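Local coordinates for protein Exo-beta-1,3-glucanase (Streptomyces sp. SirexAA-E, PDB 4PEY) that hydrolyses laminarin and laminarioligosaccharides as a secreted family 55 exo-beta-1,3-glucanase, releasing glucose and laminaribiose as end products, at residues 80-85 with 113-117; 134-140 with 158-164; 178-182 with 240-246; 219-223 with 364-370. The protein carries 1 engineered substitution. All blocks are in the same frame, centred on the assembly; numbering follows the deposited sequence.

Interaction 1: 80-85 with 113-117; sequences LGLNPD and ENLAL
A buried polar contact joins two successive corners of a right-handed parallel beta-helix: residues 80-85, the loop between strands 75-79 and 87-94, lie against 113-117, the corner between strands 110-113 and 116-118. N114 makes that corner with left-handed backbone angles (phi/psi 64/44). Its side chain, chi1 near -161° (t), reaches into the loop, where ND2 donates to the carbonyl O of G81 at 2.8 Å; ND2 also serves O of G79. Water 1 fills the gap, accepting from N of G81 at 3.0 Å and donating to O of N83 and to O of N114, each at 2.9 Å. P84 opens a 3-10 turn with its CA 4.4 Å from that of N114, and its CD packs 3.8 Å from N114 OD1. At the outer end D85 OD1 lies 3.3 Å from A116 CB and takes a hydrogen bond from H138. Strand 224-228 flanks the corner, with F224 on N114 and L227 on L80, while T88 of strand 87-94 packs on A116.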
loop_
_atom_site.group_PDB
_atom_site.type_symbol
_atom_site.label_atom_id
_atom_site.label_comp_id
_atom_site.label_asym_id
_atom_site.label_seq_id
_atom_site.Cartn_x
_atom_site.Cartn_y
_atom_site.Cartn_z
ATOM N N LEU A 80 13.587 -11.630 11.846
ATOM C CA LEU A 80 13.347 -13.010 11.446
ATOM C C LEU A 80 12.872 -13.880 12.614
ATOM O O LEU A 80 12.974 -15.101 12.567
ATOM C CB LEU A 80 14.617 -13.604 10.827
ATOM C CG LEU A 80 15.048 -13.047 9.466
ATOM C CD1 LEU A 80 16.488 -13.466 9.132
ATOM C CD2 LEU A 80 14.080 -13.494 8.364
ATOM N N GLY A 81 12.344 -13.248 13.657
ATOM C CA GLY A 81 11.730 -13.993 14.739
ATOM C C GLY A 81 10.282 -14.317 14.430
ATOM O O GLY A 81 9.691 -13.766 13.501
ATOM N N LEU A 82 9.700 -15.216 15.212
ATOM C CA LEU A 82 8.283 -15.502 15.088
ATOM C C LEU A 82 7.486 -14.308 15.603
ATOM O O LEU A 82 6.394 -14.014 15.115
ATOM C CB LEU A 82 7.921 -16.774 15.854
ATOM C CG LEU A 82 6.478 -17.253 15.721
ATOM C CD1 LEU A 82 6.121 -17.539 14.265
ATOM C CD2 LEU A 82 6.275 -18.482 16.581
ATOM N N ASN A 83 8.059 -13.613 16.584
ATOM C CA ASN A 83 7.427 -12.453 17.197
ATOM C C ASN A 83 8.332 -11.218 17.104
ATOM O O ASN A 83 9.559 -11.344 17.050
ATOM C CB ASN A 83 7.077 -12.769 18.656
ATOM C CG ASN A 83 5.964 -13.797 18.777
ATOM O OD1 ASN A 83 6.172 -14.914 19.264
ATOM N ND2 ASN A 83 4.771 -13.426 18.328
ATOM N N PRO A 84 7.735 -10.015 17.074
ATOM C CA PRO A 84 8.551 -8.805 16.886
ATOM C C PRO A 84 9.630 -8.613 17.964
ATOM O O PRO A 84 10.748 -8.209 17.645
ATOM C CB PRO A 84 7.516 -7.670 16.943
ATOM C CG PRO A 84 6.214 -8.315 16.614
ATOM C CD PRO A 84 6.290 -9.717 17.123
ATOM N N ASP A 85 9.313 -8.909 19.219
ATOM C CA ASP A 85 10.280 -8.682 20.292
ATOM C C ASP A 85 11.429 -9.696 20.264
ATOM O O ASP A 85 12.378 -9.570 21.030
ATOM C CB ASP A 85 9.583 -8.696 21.656
ATOM C CG ASP A 85 8.695 -7.477 21.862
ATOM O OD1 ASP A 85 9.236 -6.348 21.919
ATOM O OD2 ASP A 85 7.462 -7.640 21.952
ATOM N N GLU A 113 9.215 -4.317 9.039
ATOM C CA GLU A 113 8.348 -5.360 9.580
ATOM C C GLU A 113 9.022 -6.206 10.664
ATOM O O GLU A 113 10.202 -6.527 10.575
ATOM C CB GLU A 113 7.857 -6.266 8.436
ATOM C CG GLU A 113 6.869 -7.361 8.835
ATOM C CD GLU A 113 6.231 -8.037 7.630
ATOM O OE1 GLU A 113 6.905 -8.176 6.577
ATOM O OE2 GLU A 113 5.046 -8.430 7.727
ATOM N N ASN A 114 8.257 -6.562 11.691
ATOM C CA ASN A 114 8.653 -7.637 12.614
ATOM C C ASN A 114 9.925 -7.338 13.408
ATOM O O ASN A 114 10.798 -8.200 13.574
ATOM C CB ASN A 114 8.807 -8.958 11.834
ATOM C CG ASN A 114 8.764 -10.185 12.740
ATOM O OD1 ASN A 114 8.109 -10.175 13.783
ATOM N ND2 ASN A 114 9.459 -11.250 12.337
ATOM N N LEU A 115 10.001 -6.112 13.916
ATOM C CA LEU A 115 11.102 -5.669 14.768
ATOM C C LEU A 115 10.572 -4.964 16.003
ATOM O O LEU A 115 9.511 -4.328 15.957
ATOM C CB LEU A 115 12.032 -4.707 14.018
ATOM C CG LEU A 115 12.833 -5.237 12.833
ATOM C CD1 LEU A 115 13.316 -4.088 11.976
ATOM C CD2 LEU A 115 14.010 -6.059 13.328
ATOM N N ALA A 116 11.327 -5.053 17.097
ATOM C CA ALA A 116 11.097 -4.191 18.254
ATOM C C ALA A 116 12.167 -3.097 18.270
ATOM O O ALA A 116 13.351 -3.376 18.037
ATOM C CB ALA A 116 11.118 -4.991 19.553
ATOM N N LEU A 117 11.746 -1.855 18.504
ATOM C CA LEU A 117 12.657 -0.711 18.476
ATOM C C LEU A 117 12.704 -0.004 19.824
ATOM O O LEU A 117 11.663 0.279 20.429
ATOM C CB LEU A 117 12.243 0.297 17.402
ATOM C CG LEU A 117 12.031 -0.242 15.993
ATOM C CD1 LEU A 117 11.606 0.899 15.082
ATOM C CD2 LEU A 117 13.288 -0.917 15.459
HETATM O O HOH W 1 11.403 -10.670 14.981
#

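Interaction 2: 134-140 with 158-164; sequences FRRMHVK and IADSKID
Two left-handed corners lie one above the other: R136 (phi/psi 53/44) and D160 (53/39) interrupt adjacent parallel strands at the same position, so both bend in step. In-register pairs flank the bend, F134 with I158 and R135 with A159 before it, H138 with K162 and V139 with I163 after it, CA atoms 4.7 to 4.9 Å apart. The ladder runs A159 N to F134 O (3.1 Å), R136 N to A159 O (3.0 Å), K162 N to M137 O (2.8 Å), V139 N to K162 O (2.8 Å) and D164 N to V139 O (2.9 Å). At the corner a side chain replaces the carbonyl: M137 N donates to S161 OG at 3.1 Å, which donates to A159 O at 3.0 Å. Corners stacked in register on consecutive coils characterise the parallel beta-helix. V139 CG2 meets I163 CG1 at 4.1 Å. H138 NE2 donates to D164 OD1 at 2.8 Å, its ND1 being bonded to D85, and K162 NZ bridges to the same OD1 at 2.9 Å. R136 NH2 and D160 OD2 form a long salt bridge (3.8 Å), joined by water 2; R136 also binds O of L82, and D160 S247.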
loop_
_atom_site.group_PDB
_atom_site.type_symbol
_atom_site.label_atom_id
_atom_site.label_comp_id
_atom_site.label_asym_id
_atom_site.label_seq_id
_atom_site.Cartn_x
_atom_site.Cartn_y
_atom_site.Cartn_z
ATOM N N PHE A 134 4.493 -0.212 7.552
ATOM C CA PHE A 134 5.069 -0.373 8.879
ATOM C C PHE A 134 4.186 -1.431 9.555
ATOM O O PHE A 134 3.078 -1.120 10.013
ATOM C CB PHE A 134 5.044 0.987 9.593
ATOM C CG PHE A 134 5.900 1.100 10.836
ATOM C CD1 PHE A 134 7.229 1.491 10.749
ATOM C CD2 PHE A 134 5.340 0.932 12.100
ATOM C CE1 PHE A 134 8.015 1.653 11.892
ATOM C CE2 PHE A 134 6.116 1.105 13.249
ATOM C CZ PHE A 134 7.457 1.455 13.138
ATOM N N ARG A 135 4.646 -2.685 9.559
ATOM C CA ARG A 135 3.839 -3.828 10.015
ATOM C C ARG A 135 4.487 -4.627 11.133
ATOM O O ARG A 135 5.694 -4.830 11.123
ATOM C CB ARG A 135 3.582 -4.811 8.867
ATOM C CG ARG A 135 2.710 -4.316 7.730
ATOM C CD ARG A 135 2.603 -5.402 6.654
ATOM N NE ARG A 135 1.834 -4.972 5.485
ATOM C CZ ARG A 135 0.514 -5.066 5.358
ATOM N NH1 ARG A 135 -0.225 -5.577 6.343
ATOM N NH2 ARG A 135 -0.069 -4.628 4.243
ATOM N N ARG A 136 3.680 -5.111 12.072
ATOM C CA ARG A 136 4.164 -6.042 13.097
ATOM C C ARG A 136 5.393 -5.470 13.804
ATOM O O ARG A 136 6.377 -6.169 14.039
ATOM C CB ARG A 136 4.478 -7.417 12.471
ATOM C CG ARG A 136 4.445 -8.601 13.435
ATOM C CD ARG A 136 4.880 -9.896 12.729
ATOM N NE ARG A 136 4.868 -11.063 13.613
ATOM C CZ ARG A 136 3.796 -11.810 13.845
ATOM N NH1 ARG A 136 3.873 -12.855 14.660
ATOM N NH2 ARG A 136 2.645 -11.511 13.260
ATOM N N MET A 137 5.321 -4.186 14.145
ATOM C CA MET A 137 6.412 -3.501 14.829
ATOM C C MET A 137 6.066 -3.273 16.291
ATOM O O MET A 137 4.906 -3.017 16.628
ATOM C CB MET A 137 6.705 -2.150 14.157
ATOM C CG MET A 137 7.130 -2.265 12.697
ATOM S SD MET A 137 8.775 -2.981 12.455
ATOM C CE MET A 137 9.832 -1.672 13.078
ATOM N N HIS A 138 7.077 -3.322 17.158
ATOM C CA HIS A 138 6.904 -2.901 18.542
ATOM C C HIS A 138 7.829 -1.733 18.826
ATOM O O HIS A 138 9.038 -1.920 18.940
ATOM C CB HIS A 138 7.194 -4.032 19.537
ATOM C CG HIS A 138 6.925 -3.646 20.960
ATOM N ND1 HIS A 138 7.497 -4.295 22.035
ATOM C CD2 HIS A 138 6.161 -2.655 21.482
ATOM C CE1 HIS A 138 7.077 -3.734 23.158
ATOM N NE2 HIS A 138 6.274 -2.729 22.848
ATOM N N VAL A 139 7.270 -0.530 18.945
ATOM C CA VAL A 139 8.096 0.634 19.259
ATOM C C VAL A 139 8.007 0.917 20.750
ATOM O O VAL A 139 6.933 1.253 21.268
ATOM C CB VAL A 139 7.679 1.885 18.459
ATOM C CG1 VAL A 139 8.633 3.035 18.765
ATOM C CG2 VAL A 139 7.675 1.584 16.961
ATOM N N LYS A 140 9.133 0.751 21.445
ATOM C CA LYS A 140 9.176 0.973 22.886
ATOM C C LYS A 140 9.521 2.439 23.130
ATOM O O LYS A 140 10.604 2.774 23.602
ATOM C CB LYS A 140 10.180 0.025 23.551
ATOM C CG LYS A 140 9.890 -1.438 23.213
ATOM C CD LYS A 140 10.673 -2.430 24.059
ATOM C CE LYS A 140 12.136 -2.457 23.689
ATOM N NZ LYS A 140 12.850 -3.636 24.266
ATOM N N ILE A 158 0.072 1.865 9.020
ATOM C CA ILE A 158 0.558 1.049 10.137
ATOM C C ILE A 158 -0.432 -0.087 10.381
ATOM O O ILE A 158 -1.642 0.150 10.455
ATOM C CB ILE A 158 0.719 1.875 11.444
ATOM C CG1 ILE A 158 1.846 2.907 11.305
ATOM C CG2 ILE A 158 0.980 0.949 12.649
ATOM C CD1 ILE A 158 1.794 4.020 12.355
ATOM N N ALA A 159 0.070 -1.315 10.488
ATOM C CA ALA A 159 -0.786 -2.453 10.825
ATOM C C ALA A 159 -0.119 -3.376 11.824
ATOM O O ALA A 159 1.100 -3.541 11.817
ATOM C CB ALA A 159 -1.171 -3.240 9.582
ATOM N N ASP A 160 -0.944 -3.979 12.674
ATOM C CA ASP A 160 -0.510 -5.038 13.583
ATOM C C ASP A 160 0.693 -4.619 14.419
ATOM O O ASP A 160 1.586 -5.420 14.679
ATOM C CB ASP A 160 -0.199 -6.329 12.802
ATOM C CG ASP A 160 -0.325 -7.569 13.670
ATOM O OD1 ASP A 160 -0.985 -7.462 14.717
ATOM O OD2 ASP A 160 0.216 -8.647 13.323
ATOM N N SER A 161 0.694 -3.363 14.866
ATOM C CA SER A 161 1.836 -2.823 15.589
ATOM C C SER A 161 1.466 -2.316 16.972
ATOM O O SER A 161 0.307 -1.991 17.244
ATOM C CB SER A 161 2.482 -1.684 14.790
ATOM O OG SER A 161 3.047 -2.173 13.586
ATOM N N LYS A 162 2.457 -2.288 17.856
ATOM C CA LYS A 162 2.285 -1.699 19.176
ATOM C C LYS A 162 3.275 -0.564 19.359
ATOM O O LYS A 162 4.491 -0.787 19.311
ATOM C CB LYS A 162 2.480 -2.736 20.287
ATOM C CG LYS A 162 2.265 -2.157 21.685
ATOM C CD LYS A 162 2.434 -3.194 22.787
ATOM C CE LYS A 162 1.772 -2.728 24.081
ATOM N NZ LYS A 162 2.249 -1.382 24.512
ATOM N N ILE A 163 2.759 0.649 19.551
ATOM C CA ILE A 163 3.602 1.793 19.876
ATOM C C ILE A 163 3.303 2.130 21.337
ATOM O O ILE A 163 2.165 2.495 21.677
ATOM C CB ILE A 163 3.340 3.010 18.943
ATOM C CG1 ILE A 163 3.781 2.702 17.506
ATOM C CG2 ILE A 163 4.095 4.245 19.432
ATOM C CD1 ILE A 163 2.763 2.007 16.680
ATOM N N ASP A 164 4.299 1.959 22.213
ATOM C CA ASP A 164 4.079 2.156 23.652
ATOM C C ASP A 164 3.701 3.595 23.980
ATOM O O ASP A 164 2.870 3.848 24.855
ATOM C CB ASP A 164 5.323 1.795 24.469
ATOM C CG ASP A 164 5.676 0.321 24.418
ATOM O OD1 ASP A 164 4.899 -0.498 23.875
ATOM O OD2 ASP A 164 6.754 -0.017 24.952
HETATM O O HOH W 2 1.784 -9.744 11.463
#

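Interaction 3: 178-182 with 240-246; sequences RDSSV and RTNARGT
Residues 178-182 turn a corner at D179, whose backbone is left-handed (phi/psi 51/60), then run on as strand 180-182; residues 240-246 leave strand 231-243 and fold back past that corner. The nearest CA atoms are those of S180 and G245, 4.3 Å apart, and no hydrogen bond joins the segments. G245 has phi/psi 73/-178, and its CA makes a CA-H...O contact of 3.5 Å with O of S180. The O atoms of D179 and G245, both acceptors, lie 3.2 Å apart, and R240 binds the latter, its NH1 at 2.9 Å and NH2 at 3.2 Å from G245 O. D179 CB packs 3.5 Å from R240 NH2, and D179 OD2 lies 3.5 Å from A243 CB. The same OD2 bridges to R178 NH1 at 2.8 Å, while OD1 is bonded to T216. E221 pairs with both R178 and R240. N242 and A243, both facing T216, form a G1 beta bulge in the antiparallel pairing of strands 210-220 and 231-243, packed against a corner of the parallel beta-helix.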
loop_
_atom_site.group_PDB
_atom_site.type_symbol
_atom_site.label_atom_id
_atom_site.label_comp_id
_atom_site.label_asym_id
_atom_site.label_seq_id
_atom_site.Cartn_x
_atom_site.Cartn_y
_atom_site.Cartn_z
ATOM N N ARG A 178 -4.418 0.169 11.352
ATOM C CA ARG A 178 -5.369 -0.882 11.733
ATOM C C ARG A 178 -4.785 -1.932 12.660
ATOM O O ARG A 178 -3.584 -2.221 12.638
ATOM C CB ARG A 178 -5.982 -1.577 10.510
ATOM C CG ARG A 178 -5.089 -2.515 9.763
ATOM C CD ARG A 178 -5.881 -3.569 8.928
ATOM N NE ARG A 178 -4.915 -4.443 8.271
ATOM C CZ ARG A 178 -4.254 -5.426 8.884
ATOM N NH1 ARG A 178 -4.501 -5.717 10.159
ATOM N NH2 ARG A 178 -3.342 -6.121 8.219
ATOM N N ASP A 179 -5.667 -2.454 13.509
ATOM C CA ASP A 179 -5.413 -3.649 14.311
ATOM C C ASP A 179 -4.092 -3.528 15.056
ATOM O O ASP A 179 -3.170 -4.321 14.874
ATOM C CB ASP A 179 -5.472 -4.881 13.408
ATOM C CG ASP A 179 -6.807 -4.990 12.693
ATOM O OD1 ASP A 179 -7.785 -4.398 13.201
ATOM O OD2 ASP A 179 -6.889 -5.638 11.633
ATOM N N SER A 180 -4.033 -2.496 15.888
ATOM C CA SER A 180 -2.805 -2.062 16.537
ATOM C C SER A 180 -3.109 -1.557 17.940
ATOM O O SER A 180 -4.265 -1.526 18.368
ATOM C CB SER A 180 -2.128 -0.946 15.719
ATOM O OG SER A 180 -1.607 -1.418 14.481
ATOM N N SER A 181 -2.060 -1.155 18.641
ATOM C CA SER A 181 -2.167 -0.534 19.950
ATOM C C SER A 181 -1.270 0.697 19.973
ATOM O O SER A 181 -0.109 0.615 19.583
ATOM C CB SER A 181 -1.758 -1.523 21.046
ATOM O OG SER A 181 -1.635 -0.888 22.305
ATOM N N VAL A 182 -1.804 1.839 20.398
ATOM C CA VAL A 182 -0.979 3.044 20.550
ATOM C C VAL A 182 -1.156 3.640 21.949
ATOM O O VAL A 182 -2.254 3.589 22.524
ATOM C CB VAL A 182 -1.306 4.127 19.473
ATOM C CG1 VAL A 182 -1.075 3.572 18.075
ATOM C CG2 VAL A 182 -2.729 4.676 19.631
ATOM N N ARG A 240 -8.592 -12.934 10.882
ATOM C CA ARG A 240 -9.369 -12.466 12.021
ATOM C C ARG A 240 -10.631 -11.770 11.526
ATOM O O ARG A 240 -10.591 -11.031 10.550
ATOM C CB ARG A 240 -8.551 -11.496 12.876
ATOM C CG ARG A 240 -7.379 -12.115 13.589
ATOM C CD ARG A 240 -6.846 -11.156 14.639
ATOM N NE ARG A 240 -5.967 -10.126 14.088
ATOM C CZ ARG A 240 -5.515 -9.091 14.790
ATOM N NH1 ARG A 240 -5.903 -8.929 16.055
ATOM N NH2 ARG A 240 -4.700 -8.206 14.229
ATOM N N THR A 241 -11.756 -12.005 12.184
ATOM C CA THR A 241 -12.957 -11.232 11.883
ATOM C C THR A 241 -13.224 -10.286 13.045
ATOM O O THR A 241 -12.986 -10.639 14.203
ATOM C CB THR A 241 -14.175 -12.135 11.630
ATOM O OG1 THR A 241 -14.440 -12.906 12.802
ATOM C CG2 THR A 241 -13.892 -13.082 10.487
ATOM N N ASN A 242 -13.690 -9.079 12.730
ATOM C CA ASN A 242 -13.868 -8.038 13.737
ATOM C C ASN A 242 -12.605 -7.884 14.580
ATOM O O ASN A 242 -12.643 -7.929 15.812
ATOM C CB ASN A 242 -15.081 -8.346 14.611
ATOM C CG ASN A 242 -16.365 -8.351 13.816
ATOM O OD1 ASN A 242 -16.578 -7.490 12.962
ATOM N ND2 ASN A 242 -17.216 -9.330 14.073
ATOM N N ALA A 243 -11.487 -7.722 13.879
ATOM C CA ALA A 243 -10.171 -7.649 14.492
ATOM C C ALA A 243 -9.992 -6.371 15.305
ATOM O O ALA A 243 -10.491 -5.307 14.933
ATOM C CB ALA A 243 -9.099 -7.740 13.420
ATOM N N ARG A 244 -9.259 -6.487 16.407
ATOM C CA ARG A 244 -8.889 -5.333 17.209
ATOM C C ARG A 244 -7.597 -5.643 17.946
ATOM O O ARG A 244 -7.436 -6.741 18.487
ATOM C CB ARG A 244 -10.006 -4.959 18.188
ATOM C CG ARG A 244 -9.706 -3.729 19.045
ATOM C CD ARG A 244 -10.934 -3.276 19.842
ATOM N NE ARG A 244 -10.598 -2.196 20.770
ATOM C CZ ARG A 244 -10.538 -0.910 20.438
ATOM N NH1 ARG A 244 -10.819 -0.527 19.198
ATOM N NH2 ARG A 244 -10.205 -0.003 21.355
ATOM N N GLY A 245 -6.675 -4.679 17.954
ATOM C CA GLY A 245 -5.378 -4.872 18.583
ATOM C C GLY A 245 -4.474 -5.786 17.777
ATOM O O GLY A 245 -4.851 -6.257 16.705
ATOM N N THR A 246 -3.280 -6.045 18.302
ATOM C CA THR A 246 -2.296 -6.820 17.566
ATOM C C THR A 246 -2.622 -8.314 17.572
ATOM O O THR A 246 -3.332 -8.818 18.454
ATOM C CB THR A 246 -0.881 -6.629 18.136
ATOM O OG1 THR A 246 -0.821 -7.179 19.459
ATOM C CG2 THR A 246 -0.501 -5.148 18.165
#

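Interaction 4: 219-223 with 364-370; sequences SREKP and NPTSLQD
S219, near the end of strand 210-220, points its CB away from 364-370, and R220 (phi/psi -144/116) turns its side chain toward them. Here the segments run at 63° to each other. With chi1 and chi2 t and chi3 p, the guanidinium of R220 binds the loop leading into strand 367-375 and the strand's first residue: its NH1 and NH2 donate to O of P365 at 2.9 and 2.8 Å, and NH2 also to S367 OG at 2.8 Å. Its NE reaches water 3 at 2.9 Å, which donates to Q369 OE1 at 3.0 Å, while water 4 links R220 NH1 (2.9 Å) to N364 OD1 (3.1 Å). The O of R220 accepts a weak hydrogen bond from Q369 NE2 at 2.8 Å; that amide also binds D397. E221 pairs with R178 and R240 instead. K222, its CA 3.3 Å from Q369 OE1, lays CD 3.5 Å from D370 OD2; its NZ goes to O of P223 (2.9 Å) and to E113, while D370 pairs with R135. The segments belong to successive beta-helical domains of this enzyme, so the chemistry implies a polar, partly hydrated interdomain seam, with one buried arginine satisfied largely by uncharged oxygens.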
loop_
_atom_site.group_PDB
_atom_site.type_symbol
_atom_site.label_atom_id
_atom_site.label_comp_id
_atom_site.label_asym_id
_atom_site.label_seq_id
_atom_site.Cartn_x
_atom_site.Cartn_y
_atom_site.Cartn_z
ATOM N N SER A 219 -9.522 -9.060 8.626
ATOM C CA SER A 219 -8.134 -8.801 8.279
ATOM C C SER A 219 -7.351 -10.095 8.391
ATOM O O SER A 219 -7.747 -11.030 9.100
ATOM C CB SER A 219 -7.514 -7.706 9.158
ATOM O OG SER A 219 -7.492 -8.071 10.527
ATOM N N ARG A 220 -6.257 -10.165 7.652
ATOM C CA ARG A 220 -5.390 -11.328 7.713
ATOM C C ARG A 220 -3.974 -10.822 7.571
ATOM O O ARG A 220 -3.636 -10.243 6.547
ATOM C CB ARG A 220 -5.728 -12.331 6.615
ATOM C CG ARG A 220 -4.917 -13.621 6.704
ATOM C CD ARG A 220 -5.419 -14.636 5.684
ATOM N NE ARG A 220 -5.265 -14.151 4.312
ATOM C CZ ARG A 220 -5.980 -14.593 3.274
ATOM N NH1 ARG A 220 -6.907 -15.534 3.446
ATOM N NH2 ARG A 220 -5.774 -14.091 2.060
ATOM N N GLU A 221 -3.152 -11.001 8.599
ATOM C CA GLU A 221 -1.842 -10.368 8.562
ATOM C C GLU A 221 -0.979 -10.927 7.430
ATOM O O GLU A 221 -1.075 -12.107 7.048
ATOM C CB GLU A 221 -1.126 -10.495 9.909
ATOM C CG GLU A 221 -1.906 -9.903 11.085
ATOM C CD GLU A 221 -2.391 -8.464 10.852
ATOM O OE1 GLU A 221 -1.736 -7.691 10.117
ATOM O OE2 GLU A 221 -3.445 -8.104 11.424
ATOM N N LYS A 222 -0.158 -10.045 6.875
ATOM C CA LYS A 222 0.708 -10.388 5.751
ATOM C C LYS A 222 1.708 -11.487 6.111
ATOM O O LYS A 222 2.319 -11.445 7.179
ATOM C CB LYS A 222 1.453 -9.138 5.283
ATOM C CG LYS A 222 2.229 -9.336 4.002
ATOM C CD LYS A 222 3.069 -8.107 3.674
ATOM C CE LYS A 222 4.258 -7.993 4.611
ATOM N NZ LYS A 222 5.294 -9.080 4.450
ATOM N N PRO A 223 1.871 -12.489 5.226
ATOM C CA PRO A 223 2.903 -13.500 5.478
ATOM C C PRO A 223 4.299 -12.881 5.527
ATOM O O PRO A 223 4.546 -11.855 4.878
ATOM C CB PRO A 223 2.766 -14.453 4.282
ATOM C CG PRO A 223 1.326 -14.294 3.844
ATOM C CD PRO A 223 1.036 -12.828 4.057
ATOM N N ASN A 364 -11.895 -18.329 3.235
ATOM C CA ASN A 364 -10.469 -18.262 2.927
ATOM C C ASN A 364 -10.247 -17.395 1.688
ATOM O O ASN A 364 -10.036 -17.910 0.587
ATOM C CB ASN A 364 -9.905 -19.678 2.718
ATOM C CG ASN A 364 -8.397 -19.698 2.586
ATOM O OD1 ASN A 364 -7.717 -18.760 2.998
ATOM N ND2 ASN A 364 -7.863 -20.777 2.021
ATOM N N PRO A 365 -10.324 -16.068 1.861
ATOM C CA PRO A 365 -10.253 -15.178 0.702
ATOM C C PRO A 365 -8.867 -15.060 0.106
ATOM O O PRO A 365 -7.870 -15.427 0.730
ATOM C CB PRO A 365 -10.701 -13.826 1.270
ATOM C CG PRO A 365 -10.440 -13.912 2.726
ATOM C CD PRO A 365 -10.672 -15.345 3.096
ATOM N N THR A 366 -8.813 -14.533 -1.110
ATOM C CA THR A 366 -7.551 -14.102 -1.690
ATOM C C THR A 366 -7.283 -12.668 -1.248
ATOM O O THR A 366 -8.223 -11.877 -1.086
ATOM C CB THR A 366 -7.590 -14.241 -3.228
ATOM O OG1 THR A 366 -7.432 -15.627 -3.555
ATOM C CG2 THR A 366 -6.480 -13.433 -3.918
ATOM N N SER A 367 -6.009 -12.346 -1.015
ATOM C CA SER A 367 -5.636 -10.994 -0.617
ATOM C C SER A 367 -4.479 -10.433 -1.430
ATOM O O SER A 367 -3.615 -11.181 -1.904
ATOM C CB SER A 367 -5.270 -10.953 0.874
ATOM O OG SER A 367 -4.242 -11.889 1.192
ATOM N N LEU A 368 -4.501 -9.109 -1.595
ATOM C CA LEU A 368 -3.367 -8.321 -2.066
ATOM C C LEU A 368 -2.903 -7.453 -0.909
ATOM O O LEU A 368 -3.705 -6.706 -0.348
ATOM C CB LEU A 368 -3.742 -7.425 -3.252
ATOM C CG LEU A 368 -4.375 -8.032 -4.500
ATOM C CD1 LEU A 368 -4.594 -6.930 -5.533
ATOM C CD2 LEU A 368 -3.508 -9.135 -5.067
ATOM N N GLN A 369 -1.628 -7.552 -0.545
ATOM C CA GLN A 369 -1.074 -6.770 0.563
ATOM C C GLN A 369 0.262 -6.152 0.181
ATOM O O GLN A 369 1.140 -6.862 -0.301
ATOM C CB GLN A 369 -0.901 -7.647 1.801
ATOM C CG GLN A 369 -2.213 -8.048 2.421
ATOM C CD GLN A 369 -2.035 -9.022 3.558
ATOM O OE1 GLN A 369 -1.616 -10.166 3.353
ATOM N NE2 GLN A 369 -2.354 -8.577 4.774
ATOM N N ASP A 370 0.418 -4.844 0.388
ATOM C CA ASP A 370 1.638 -4.158 -0.038
ATOM C C ASP A 370 1.913 -4.509 -1.489
ATOM O O ASP A 370 3.029 -4.883 -1.854
ATOM C CB ASP A 370 2.851 -4.525 0.833
ATOM C CG ASP A 370 2.670 -4.138 2.292
ATOM O OD1 ASP A 370 1.812 -3.281 2.596
ATOM O OD2 ASP A 370 3.404 -4.689 3.143
HETATM O O HOH W 3 -2.731 -12.817 4.013
HETATM O O HOH W 4 -7.955 -17.189 5.606
#

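Overall arrangement
Interactions 1, 2 and 3 follow the corners of the first beta-helix, in one sheet; interaction 4 starts from the same sheet and crosses to the second beta-helix, its centre the nearest of the four to that of the chain, about 12 Å away. Interaction 2 is the backbone ladder of the coils; interaction 1, also largely buried, relies on one asparagine and a water, and interaction 3, partly buried, has no hydrogen bond between its segments. D85 to H138 ties interaction 1 to 2, and backbone bonds between S161, I163 and S181 carry 2 into 3. Interaction 4 gathers the charges: K222 bridges to E113 of interaction 1, D370 to R135 of interaction 2, E221 to R178 and R240 of interaction 3.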